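Local coordinates for Rik1-associated factor 1 (Schizosaccharomyces pombe, PDB 4O9D), which is a component (here its WD40 propeller part) of the Clr4 methyltransferase complex, which contributes to heterochromatin establishment by methylating histone H3, at residues 73-78 against 102-107; 136-139 against 143-146; 154-159 against 163-168; 169-174 against 197-202. All coordinates share one frame; numbering follows the deposited sequence.

Contact 1. Residues 73-78 against 102-107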
loop_
_atom_site.group_PDB
_atom_site.type_symbol
_atom_site.label_atom_id
_atom_site.label_comp_id
_atom_site.label_asym_id
_atom_site.label_seq_id
_atom_site.Cartn_x
_atom_site.Cartn_y
_atom_site.Cartn_z
ATOM N N GLN A 73 -20.976 -2.945 -3.387
ATOM C CA GLN A 73 -21.782 -2.221 -2.400
ATOM C C GLN A 73 -20.964 -1.114 -1.760
ATOM O O GLN A 73 -19.807 -1.335 -1.419
ATOM C CB GLN A 73 -22.280 -3.172 -1.314
ATOM C CG GLN A 73 -23.153 -2.483 -0.287
ATOM C CD GLN A 73 -23.439 -3.349 0.933
ATOM O OE1 GLN A 73 -23.107 -4.544 0.973
ATOM N NE2 GLN A 73 -24.051 -2.743 1.939
ATOM N N SER A 74 -21.573 0.068 -1.625
ATOM C CA SER A 74 -20.946 1.243 -1.028
ATOM C C SER A 74 -21.105 1.193 0.480
ATOM O O SER A 74 -22.199 0.895 0.959
ATOM C CB SER A 74 -21.631 2.515 -1.564
ATOM O OG SER A 74 -21.059 3.703 -1.021
ATOM N N LEU A 75 -20.047 1.488 1.240
ATOM C CA LEU A 75 -20.129 1.390 2.715
ATOM C C LEU A 75 -20.297 2.749 3.384
ATOM O O LEU A 75 -20.001 3.780 2.796
ATOM C CB LEU A 75 -18.896 0.694 3.331
ATOM C CG LEU A 75 -18.532 -0.744 2.939
ATOM C CD1 LEU A 75 -17.309 -1.249 3.767
ATOM C CD2 LEU A 75 -19.715 -1.663 3.104
ATOM N N GLU A 76 -20.757 2.743 4.636
ATOM C CA GLU A 76 -20.942 3.980 5.377
ATOM C C GLU A 76 -19.640 4.806 5.429
ATOM O O GLU A 76 -19.677 6.043 5.448
ATOM C CB GLU A 76 -21.457 3.671 6.791
ATOM C CG GLU A 76 -21.199 4.774 7.782
ATOM C CD GLU A 76 -22.044 4.657 9.044
ATOM O OE1 GLU A 76 -22.105 3.560 9.656
ATOM O OE2 GLU A 76 -22.652 5.681 9.422
ATOM N N SER A 77 -18.502 4.106 5.447
ATOM C CA SER A 77 -17.170 4.715 5.271
ATOM C C SER A 77 -16.734 5.650 6.415
ATOM O O SER A 77 -17.190 5.492 7.536
ATOM C CB SER A 77 -17.079 5.434 3.924
ATOM O OG SER A 77 -15.714 5.692 3.583
ATOM N N HIS A 78 -15.830 6.587 6.116
ATOM C CA HIS A 78 -15.308 7.562 7.089
ATOM C C HIS A 78 -15.628 8.974 6.600
ATOM O O HIS A 78 -15.523 9.242 5.408
ATOM C CB HIS A 78 -13.778 7.440 7.208
ATOM C CG HIS A 78 -13.288 6.068 7.566
ATOM N ND1 HIS A 78 -12.642 5.794 8.753
ATOM C CD2 HIS A 78 -13.350 4.894 6.894
ATOM C CE1 HIS A 78 -12.316 4.514 8.794
ATOM N NE2 HIS A 78 -12.751 3.940 7.686
ATOM N N LEU A 102 -13.659 -12.921 7.384
ATOM C CA LEU A 102 -14.986 -12.403 7.733
ATOM C C LEU A 102 -15.079 -10.883 7.682
ATOM O O LEU A 102 -16.157 -10.323 7.439
ATOM C CB LEU A 102 -15.401 -12.891 9.123
ATOM C CG LEU A 102 -15.849 -14.349 9.174
ATOM C CD1 LEU A 102 -16.320 -14.704 10.581
ATOM C CD2 LEU A 102 -16.952 -14.600 8.143
ATOM N N PHE A 103 -13.957 -10.204 7.911
ATOM C CA PHE A 103 -14.013 -8.770 8.167
ATOM C C PHE A 103 -13.070 -7.974 7.284
ATOM O O PHE A 103 -12.082 -8.509 6.780
ATOM C CB PHE A 103 -13.687 -8.499 9.647
ATOM C CG PHE A 103 -14.644 -9.187 10.606
ATOM C CD1 PHE A 103 -15.929 -8.688 10.800
ATOM C CD2 PHE A 103 -14.264 -10.338 11.288
ATOM C CE1 PHE A 103 -16.823 -9.329 11.669
ATOM C CE2 PHE A 103 -15.152 -10.983 12.154
ATOM C CZ PHE A 103 -16.425 -10.476 12.345
ATOM N N LEU A 104 -13.407 -6.699 7.102
ATOM C CA LEU A 104 -12.547 -5.741 6.417
ATOM C C LEU A 104 -12.126 -4.639 7.403
ATOM O O LEU A 104 -12.972 -4.050 8.068
ATOM C CB LEU A 104 -13.289 -5.116 5.235
ATOM C CG LEU A 104 -12.555 -4.008 4.468
ATOM C CD1 LEU A 104 -11.332 -4.556 3.714
ATOM C CD2 LEU A 104 -13.503 -3.248 3.493
ATOM N N TYR A 105 -10.823 -4.357 7.478
ATOM C CA TYR A 105 -10.306 -3.275 8.314
ATOM C C TYR A 105 -9.951 -2.042 7.459
ATOM O O TYR A 105 -9.235 -2.164 6.448
ATOM C CB TYR A 105 -9.050 -3.765 9.058
ATOM C CG TYR A 105 -9.222 -5.054 9.835
ATOM C CD1 TYR A 105 -10.176 -5.153 10.844
ATOM C CD2 TYR A 105 -8.413 -6.156 9.592
ATOM C CE1 TYR A 105 -10.329 -6.322 11.575
ATOM C CE2 TYR A 105 -8.552 -7.338 10.315
ATOM C CZ TYR A 105 -9.512 -7.416 11.320
ATOM O OH TYR A 105 -9.673 -8.580 12.072
ATOM N N THR A 106 -10.440 -0.860 7.840
ATOM C CA THR A 106 -10.111 0.361 7.089
ATOM C C THR A 106 -9.579 1.489 7.965
ATOM O O THR A 106 -9.900 1.581 9.175
ATOM C CB THR A 106 -11.311 0.948 6.294
ATOM O OG1 THR A 106 -12.369 1.279 7.199
ATOM C CG2 THR A 106 -11.819 -0.015 5.224
ATOM N N GLY A 107 -8.761 2.342 7.349
ATOM C CA GLY A 107 -8.198 3.510 8.003
ATOM C C GLY A 107 -8.475 4.752 7.162
ATOM O O GLY A 107 -8.552 4.679 5.952
#
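His78 and Thr106 are two members of the hydrogen-bonded tetrad of a WD40 blade, here completed by Asp110 and Trp116. Imidazole NE2 meets Thr106 OG1 at 2.7 Å, nearly straight at 174°, and the hydroxyl lies at the ring edge, in the ring plane. On His78, CG stands anti to the carbonyl carbon and beside the backbone N (chi1 -56°), which aims the ring at strand 103-108, beyond the intervening strand 87-97. Thr106 holds OG1 between its backbone N and carbonyl carbon, where the hydroxyl also bonds Trp116 NE1, while the other ring nitrogen, ND1, bonds Asp110 OD1. The imidazole is thus gripped at both nitrogens, which fixes its rotation. The backbone of Gly107 passes over one ring face, its C 4.1 Å above the plane of the His78 ring and offset toward the rim. With an alanine here, Thr106 OG1 and the carboxylate of Asp110 would probably both lose their imidazole mate, and the crossing between the segments would shrink to apolar packing.

In the propeller, 73-78 runs from strand 71-74 of one blade into the next, and 103-108 is the second of the four long strands of that next blade. Nearer the start of both segments, Leu75 CD1 approaches Leu104 CD2 at 4.3 Å, a loose apolar touch beside which Trp116 also packs against Leu75. The two backbones stay well apart, the nearest CA atoms, those of His78 and Gly107, being 8.2 Å from each other, and side chains span the interval.

Contact 2. Residues 136-139 against 143-146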
loop_
_atom_site.group_PDB
_atom_site.type_symbol
_atom_site.label_atom_id
_atom_site.label_comp_id
_atom_site.label_asym_id
_atom_site.label_seq_id
_atom_site.Cartn_x
_atom_site.Cartn_y
_atom_site.Cartn_z
ATOM N N LEU A 136 -1.978 0.507 7.476
ATOM C CA LEU A 136 -2.340 -0.689 8.239
ATOM C C LEU A 136 -1.478 -1.873 7.855
ATOM O O LEU A 136 -1.077 -1.991 6.712
ATOM C CB LEU A 136 -3.795 -1.092 7.960
ATOM C CG LEU A 136 -4.868 -0.100 8.384
ATOM C CD1 LEU A 136 -6.252 -0.605 7.916
ATOM C CD2 LEU A 136 -4.812 0.101 9.897
ATOM N N ALA A 137 -1.223 -2.751 8.817
ATOM C CA ALA A 137 -0.571 -4.029 8.570
ATOM C C ALA A 137 -1.306 -5.060 9.395
ATOM O O ALA A 137 -1.915 -4.703 10.423
ATOM C CB ALA A 137 0.879 -3.991 8.992
ATOM N N LEU A 138 -1.200 -6.324 8.967
ATOM C CA LEU A 138 -1.908 -7.453 9.588
ATOM C C LEU A 138 -0.973 -8.658 9.789
ATOM O O LEU A 138 -0.273 -9.095 8.855
ATOM C CB LEU A 138 -3.098 -7.840 8.699
ATOM C CG LEU A 138 -4.188 -8.737 9.279
ATOM C CD1 LEU A 138 -4.829 -8.108 10.504
ATOM C CD2 LEU A 138 -5.260 -9.012 8.218
ATOM N N SER A 139 -0.948 -9.201 10.998
ATOM C CA SER A 139 -0.037 -10.310 11.298
ATOM C C SER A 139 -0.636 -11.623 10.839
ATOM O O SER A 139 -1.808 -11.678 10.462
ATOM C CB SER A 139 0.230 -10.390 12.801
ATOM O OG SER A 139 -0.842 -11.045 13.462
ATOM N N LEU A 143 -3.557 -9.890 14.038
ATOM C CA LEU A 143 -3.288 -8.691 14.835
ATOM C C LEU A 143 -3.133 -7.524 13.873
ATOM O O LEU A 143 -2.422 -7.630 12.858
ATOM C CB LEU A 143 -2.013 -8.860 15.665
ATOM C CG LEU A 143 -1.697 -7.834 16.761
ATOM C CD1 LEU A 143 -2.798 -7.783 17.875
ATOM C CD2 LEU A 143 -0.311 -8.143 17.365
ATOM N N LEU A 144 -3.797 -6.415 14.171
ATOM C CA LEU A 144 -3.787 -5.271 13.256
ATOM C C LEU A 144 -2.847 -4.143 13.736
ATOM O O LEU A 144 -3.007 -3.635 14.851
ATOM C CB LEU A 144 -5.209 -4.754 13.080
ATOM C CG LEU A 144 -5.399 -3.572 12.127
ATOM C CD1 LEU A 144 -5.168 -4.004 10.723
ATOM C CD2 LEU A 144 -6.804 -2.974 12.286
ATOM N N ALA A 145 -1.853 -3.778 12.923
ATOM C CA ALA A 145 -0.976 -2.671 13.289
ATOM C C ALA A 145 -1.428 -1.412 12.584
ATOM O O ALA A 145 -1.845 -1.439 11.415
ATOM C CB ALA A 145 0.499 -2.995 12.995
ATOM N N VAL A 146 -1.375 -0.305 13.307
ATOM C CA VAL A 146 -1.898 0.940 12.823
ATOM C C VAL A 146 -0.807 2.003 12.895
ATOM O O VAL A 146 -0.196 2.165 13.946
ATOM C CB VAL A 146 -3.062 1.362 13.689
ATOM C CG1 VAL A 146 -3.715 2.592 13.125
ATOM C CG2 VAL A 146 -4.061 0.196 13.774
#
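Ala137 and Ala145 face each other as the hydrogen-bonded pair of an antiparallel hairpin, CB to CB 4.1 Å, and their methyls make a low, smooth surface. The opposite face is bumpier, with Leu136, Leu138, Leu144 and Val146. There the leucine branches lean across the strand gap: Leu144 CG lies anti to its backbone N (chi1 -179°), which lays CD1 3.3 Å from Ala137 O, and Leu138 in turn brings its own CD1 3.4 Å from Leu143 O. The two CD1 methyls meet at 4.1 Å between Leu138 and Leu144. Leu136 and Val146 lie side by side and point the same way, Leu136 CD2 touching Val146 CG2 at 4.0 Å.

Toward the turn, Ser139 N bonds Leu143 O, and Ser139 OG in turn accepts from Leu143 N at 3.0 Å (149°). That hydroxyl also presses on Leu143 CB, and a weak bond reaches it from Asp141 N. Replacing Ser139 by an alanine would probably leave Leu143 N without its acceptor and let the turn between the strands shift.

The hairpin forms the two innermost strands of a propeller blade. Ile186 and Phe188 of strand 182-189, in the next blade, fit onto the alanine surface, Tyr105 of the preceding blade packs on Leu138 and Leu144, and strand 153-158 continues the sheet beyond 144-148.

Contact 3. Residues 154-159 against 163-168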
loop_
_atom_site.group_PDB
_atom_site.type_symbol
_atom_site.label_atom_id
_atom_site.label_comp_id
_atom_site.label_asym_id
_atom_site.label_seq_id
_atom_site.Cartn_x
_atom_site.Cartn_y
_atom_site.Cartn_z
ATOM N N TYR A 154 -0.320 1.715 16.741
ATOM C CA TYR A 154 -1.200 0.959 17.635
ATOM C C TYR A 154 -1.265 -0.505 17.158
ATOM O O TYR A 154 -1.120 -0.786 15.951
ATOM C CB TYR A 154 -2.587 1.581 17.629
ATOM C CG TYR A 154 -2.622 3.055 17.963
ATOM C CD1 TYR A 154 -2.721 3.489 19.286
ATOM C CD2 TYR A 154 -2.584 4.014 16.964
ATOM C CE1 TYR A 154 -2.757 4.846 19.602
ATOM C CE2 TYR A 154 -2.629 5.362 17.261
ATOM C CZ TYR A 154 -2.718 5.772 18.601
ATOM O OH TYR A 154 -2.767 7.109 18.906
ATOM N N LEU A 155 -1.403 -1.430 18.109
ATOM C CA LEU A 155 -1.694 -2.827 17.806
ATOM C C LEU A 155 -3.107 -3.142 18.332
ATOM O O LEU A 155 -3.391 -2.932 19.521
ATOM C CB LEU A 155 -0.674 -3.768 18.459
ATOM C CG LEU A 155 0.800 -3.723 18.001
ATOM C CD1 LEU A 155 1.609 -4.687 18.870
ATOM C CD2 LEU A 155 0.941 -4.056 16.492
ATOM N N LEU A 156 -3.969 -3.663 17.466
ATOM C CA LEU A 156 -5.357 -3.939 17.834
ATOM C C LEU A 156 -5.735 -5.391 17.596
ATOM O O LEU A 156 -5.416 -5.938 16.551
ATOM C CB LEU A 156 -6.298 -3.071 17.001
ATOM C CG LEU A 156 -6.090 -1.565 17.077
ATOM C CD1 LEU A 156 -7.036 -0.826 16.131
ATOM C CD2 LEU A 156 -6.271 -1.100 18.508
ATOM N N SER A 157 -6.415 -6.028 18.546
ATOM C CA SER A 157 -6.963 -7.354 18.268
ATOM C C SER A 157 -8.479 -7.293 18.172
ATOM O O SER A 157 -9.107 -6.374 18.712
ATOM C CB SER A 157 -6.515 -8.390 19.301
ATOM O OG SER A 157 -7.248 -8.281 20.496
ATOM N N THR A 158 -9.064 -8.243 17.446
ATOM C CA THR A 158 -10.507 -8.219 17.188
ATOM C C THR A 158 -11.132 -9.582 17.438
ATOM O O THR A 158 -10.514 -10.602 17.156
ATOM C CB THR A 158 -10.834 -7.797 15.709
ATOM O OG1 THR A 158 -10.285 -8.757 14.784
ATOM C CG2 THR A 158 -10.270 -6.421 15.404
ATOM N N ASP A 159 -12.362 -9.603 17.956
ATOM C CA ASP A 159 -13.080 -10.865 18.103
ATOM C C ASP A 159 -13.197 -11.605 16.775
ATOM O O ASP A 159 -13.609 -11.030 15.775
ATOM C CB ASP A 159 -14.479 -10.639 18.660
ATOM C CG ASP A 159 -15.142 -11.946 19.088
ATOM O OD1 ASP A 159 -15.619 -12.698 18.204
ATOM O OD2 ASP A 159 -15.144 -12.237 20.309
ATOM N N GLY A 163 -16.039 -9.298 15.304
ATOM C CA GLY A 163 -15.379 -8.139 14.709
ATOM C C GLY A 163 -15.109 -7.025 15.714
ATOM O O GLY A 163 -14.427 -6.037 15.401
ATOM N N GLU A 164 -15.631 -7.176 16.932
ATOM C CA GLU A 164 -15.447 -6.138 17.939
ATOM C C GLU A 164 -13.963 -6.015 18.324
ATOM O O GLU A 164 -13.270 -7.023 18.491
ATOM C CB GLU A 164 -16.302 -6.437 19.188
ATOM C CG GLU A 164 -16.056 -5.483 20.348
ATOM C CD GLU A 164 -17.125 -5.611 21.433
ATOM O OE1 GLU A 164 -17.887 -6.604 21.403
ATOM O OE2 GLU A 164 -17.203 -4.718 22.304
ATOM N N ILE A 165 -13.488 -4.777 18.432
ATOM C CA ILE A 165 -12.133 -4.478 18.937
ATOM C C ILE A 165 -11.989 -4.916 20.413
ATOM O O ILE A 165 -12.706 -4.420 21.282
ATOM C CB ILE A 165 -11.832 -2.961 18.865
ATOM C CG1 ILE A 165 -11.920 -2.463 17.418
ATOM C CG2 ILE A 165 -10.437 -2.638 19.455
ATOM C CD1 ILE A 165 -10.814 -2.971 16.591
ATOM N N LEU A 166 -11.073 -5.839 20.685
ATOM C CA LEU A 166 -10.914 -6.409 22.025
ATOM C C LEU A 166 -9.787 -5.802 22.871
ATOM O O LEU A 166 -9.935 -5.636 24.102
ATOM C CB LEU A 166 -10.666 -7.910 21.892
ATOM C CG LEU A 166 -11.869 -8.648 21.292
ATOM C CD1 LEU A 166 -11.560 -10.123 21.016
ATOM C CD2 LEU A 166 -13.066 -8.485 22.228
ATOM N N THR A 167 -8.650 -5.531 22.231
ATOM C CA THR A 167 -7.466 -5.029 22.941
ATOM C C THR A 167 -6.800 -3.956 22.118
ATOM O O THR A 167 -6.958 -3.937 20.897
ATOM C CB THR A 167 -6.410 -6.138 23.242
ATOM O OG1 THR A 167 -5.755 -6.560 22.036
ATOM C CG2 THR A 167 -7.055 -7.331 23.898
ATOM N N SER A 168 -6.073 -3.059 22.782
ATOM C CA SER A 168 -5.211 -2.124 22.078
ATOM C C SER A 168 -3.917 -1.912 22.859
ATOM O O SER A 168 -3.884 -2.035 24.100
ATOM C CB SER A 168 -5.912 -0.770 21.808
ATOM O OG SER A 168 -6.154 -0.034 23.001
HETATM O O HOH W 1 -3.560 -5.252 21.467
#
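Ser157 OG and Thr167 OG1 are hydrogen-bonded at 2.7 Å, side chain to side chain across the strands. Both residues project from the same face of the sheet, and with each oxygen between its own N and carbonyl carbon (chi1 78° and 71°) the hydroxyls come together. A water 2.6 Å from Thr167 OG1 donates a hydrogen to Leu155 O, extending the polar link along the edge. The backbone is tied more firmly toward the turn: Leu166 N gives to Ser157 O at 2.8 Å, and Asp159 N to Glu164 O at 2.8 Å, the latter donor lying in the carbonyl plane. Gly163 N closes the turn onto Asp159 O, and the positive phi of Gly163 (90°) would jam a side chain against the preceding carbonyl.

The hairpin joins the two outer strands of a propeller blade. Leu166 and Thr167 together sit opposite Ser157 as a classic beta bulge, so Thr158 pairs with Ile165 while Leu156 pairs with Ser168. The bulge turns Leu166 toward the turn, where its CD1 rests 3.2 Å from Asp159 N.

On the face opposite the hydroxyls, Thr158 CG2 crosses Ile165 CD1 at 3.7 Å; Thr158 OG1 finds its partner in Tyr105 OH. Packing tightens farther along, with Leu156 CD2 against Ser168 CB at 3.3 Å, and Phe126 from the preceding blade lies against both residues.

Contact 4. Residues 169-174 against 197-202. With EDO (1,2-ethanediol), chain F.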
loop_
_atom_site.group_PDB
_atom_site.type_symbol
_atom_site.label_atom_id
_atom_site.label_comp_id
_atom_site.label_asym_id
_atom_site.label_seq_id
_atom_site.Cartn_x
_atom_site.Cartn_y
_atom_site.Cartn_z
ATOM N N ALA A 169 -2.861 -1.588 22.117
ATOM C CA ALA A 169 -1.544 -1.325 22.696
ATOM C C ALA A 169 -0.874 -0.215 21.904
ATOM O O ALA A 169 -0.934 -0.201 20.664
ATOM C CB ALA A 169 -0.671 -2.599 22.666
ATOM N N ASN A 170 -0.214 0.696 22.611
ATOM C CA ASN A 170 0.441 1.832 21.979
ATOM C C ASN A 170 1.891 1.462 21.689
ATOM O O ASN A 170 2.558 0.827 22.531
ATOM C CB ASN A 170 0.421 3.060 22.895
ATOM C CG ASN A 170 -0.974 3.615 23.120
ATOM O OD1 ASN A 170 -1.899 3.350 22.359
ATOM N ND2 ASN A 170 -1.124 4.398 24.173
ATOM N N LEU A 171 2.356 1.823 20.490
ATOM C CA LEU A 171 3.747 1.672 20.119
ATOM C C LEU A 171 4.370 3.068 20.063
ATOM O O LEU A 171 4.114 3.857 19.132
ATOM C CB LEU A 171 3.897 0.966 18.745
ATOM C CG LEU A 171 3.247 -0.418 18.578
ATOM C CD1 LEU A 171 3.320 -0.878 17.080
ATOM C CD2 LEU A 171 3.872 -1.444 19.491
ATOM N N ILE A 172 5.223 3.342 21.044
ATOM C CA ILE A 172 5.652 4.699 21.362
ATOM C C ILE A 172 7.162 4.772 21.232
ATOM O O ILE A 172 7.869 3.968 21.822
ATOM C CB ILE A 172 5.210 5.071 22.826
ATOM C CG1 ILE A 172 3.679 5.075 22.941
ATOM C CG2 ILE A 172 5.744 6.426 23.263
ATOM C CD1 ILE A 172 3.190 5.289 24.377
ATOM N N TYR A 173 7.654 5.695 20.408
ATOM C CA TYR A 173 9.096 5.917 20.298
ATOM C C TYR A 173 9.273 7.370 20.707
ATOM O O TYR A 173 9.069 8.275 19.900
ATOM C CB TYR A 173 9.579 5.640 18.871
ATOM C CG TYR A 173 11.052 5.916 18.582
ATOM C CD1 TYR A 173 11.951 6.206 19.597
ATOM C CD2 TYR A 173 11.524 5.901 17.262
ATOM C CE1 TYR A 173 13.289 6.458 19.313
ATOM C CE2 TYR A 173 12.848 6.158 16.963
ATOM C CZ TYR A 173 13.731 6.429 17.987
ATOM O OH TYR A 173 15.047 6.685 17.687
ATOM N N PRO A 174 9.574 7.604 21.998
ATOM C CA PRO A 174 9.540 8.959 22.558
ATOM C C PRO A 174 10.382 9.975 21.809
ATOM O O PRO A 174 9.927 11.100 21.629
ATOM C CB PRO A 174 10.080 8.769 23.987
ATOM C CG PRO A 174 9.823 7.344 24.321
ATOM C CD PRO A 174 9.957 6.596 23.010
ATOM N N ASP A 197 7.075 -12.203 16.449
ATOM C CA ASP A 197 6.610 -11.043 15.667
ATOM C C ASP A 197 7.237 -9.723 16.097
ATOM O O ASP A 197 7.240 -9.381 17.275
ATOM C CB ASP A 197 5.089 -10.904 15.755
ATOM C CG ASP A 197 4.355 -11.880 14.839
ATOM O OD1 ASP A 197 4.994 -12.838 14.355
ATOM O OD2 ASP A 197 3.141 -11.690 14.613
ATOM N N LYS A 198 7.756 -8.971 15.129
ATOM C CA LYS A 198 8.223 -7.602 15.382
ATOM C C LYS A 198 7.431 -6.672 14.451
ATOM O O LYS A 198 6.856 -7.129 13.458
ATOM C CB LYS A 198 9.731 -7.468 15.106
ATOM C CG LYS A 198 10.632 -8.516 15.790
ATOM C CD LYS A 198 10.593 -8.360 17.318
ATOM C CE LYS A 198 11.404 -9.452 18.030
ATOM N NZ LYS A 198 11.759 -9.078 19.446
ATOM N N VAL A 199 7.422 -5.385 14.769
ATOM C CA VAL A 199 6.661 -4.386 14.033
ATOM C C VAL A 199 7.669 -3.335 13.614
ATOM O O VAL A 199 8.372 -2.760 14.451
ATOM C CB VAL A 199 5.597 -3.725 14.922
ATOM C CG1 VAL A 199 4.793 -2.672 14.135
ATOM C CG2 VAL A 199 4.690 -4.804 15.519
ATOM N N ILE A 200 7.755 -3.110 12.309
ATOM C CA ILE A 200 8.630 -2.092 11.761
ATOM C C ILE A 200 7.780 -0.845 11.542
ATOM O O ILE A 200 6.695 -0.921 10.964
ATOM C CB ILE A 200 9.209 -2.565 10.391
ATOM C CG1 ILE A 200 9.951 -3.902 10.545
ATOM C CG2 ILE A 200 10.088 -1.492 9.785
ATOM C CD1 ILE A 200 10.001 -4.727 9.183
ATOM N N ILE A 201 8.247 0.304 12.005
ATOM C CA ILE A 201 7.528 1.545 11.747
ATOM C C ILE A 201 8.409 2.595 11.059
ATOM O O ILE A 201 9.527 2.888 11.503
ATOM C CB ILE A 201 7.018 2.182 13.032
ATOM C CG1 ILE A 201 6.126 1.205 13.796
ATOM C CG2 ILE A 201 6.234 3.481 12.723
ATOM C CD1 ILE A 201 5.433 1.830 14.978
ATOM N N GLY A 202 7.873 3.206 10.018
ATOM C CA GLY A 202 8.620 4.224 9.294
ATOM C C GLY A 202 8.007 5.559 9.610
ATOM O O GLY A 202 6.781 5.675 9.622
HETATM C C1 EDO F . -4.952 2.182 25.507
HETATM O O1 EDO F . -4.868 3.602 25.308
HETATM C C2 EDO F . -4.087 1.539 24.427
HETATM O O2 EDO F . -4.312 2.228 23.185
#
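Leu171 holds CG anti to its carbonyl carbon and beside the backbone N (chi1 -56°), and with chi2 at 172° the chain stretches out to carry CD1 across to the next blade. Val199 answers with CG1 anti to its own backbone N (chi1 -180°), and Ile201 with an extended CG1 branch that ends in CD1. A single methyl, Leu171 CD1, therefore meets both partners: it lies 3.7 Å from Val199 CG1 and 4.0 Å from Ile201 CD1. The same isoleucine methyl also comes within 4.2 Å of Leu171 CB, so it rests alongside the root of the leucine as well as its end. In both pairs the side chains cross at a slant, and the contact is purely apolar. The nearest CA atoms, Leu171 and Val199, are 9.1 Å apart, too far for the backbones to pair; the strands belong to different sheets and are bridged by side chains alone.

Asn170 OD1 accepts a hydrogen bond of 2.8 Å from O2 of a 1,2-ethanediol, probably carried over from the crystallisation liquor, on the exposed side of the strand.

The leucine leaves the outermost strand of one propeller blade, 165-171, and its neighbours Val199 and Ile201 lie on 198-204, the second strand of the next. Leu155 of the first blade and Phe218 of the second pack around it, while Ile186 and Phe188 of strand 182-189 press on Val199. Beyond Leu171 the chain passes through Tyr173, at the N-cap position of the short helix 174-178; the tyrosine ring stacks with that of Phe225.

From the N terminus the four contacts follow one another in series; none nests in or crosses another. Contact 1 closes the loop that takes the chain from strand 71-74 through strand 87-97 to 103-108. Contacts 2 and 3 are tight hairpins of the following blade, and the middle strands 144-148 and 153-158 are neighbours in one sheet, so the two contacts together span its four strands. Contact 4 uses the outer strand of contact 3, then closes the longer excursion through helix 174-178 and strand 182-189. Between blades, Tyr105 of 102-107 reaches both hairpins, while Ser139 touches Asp197.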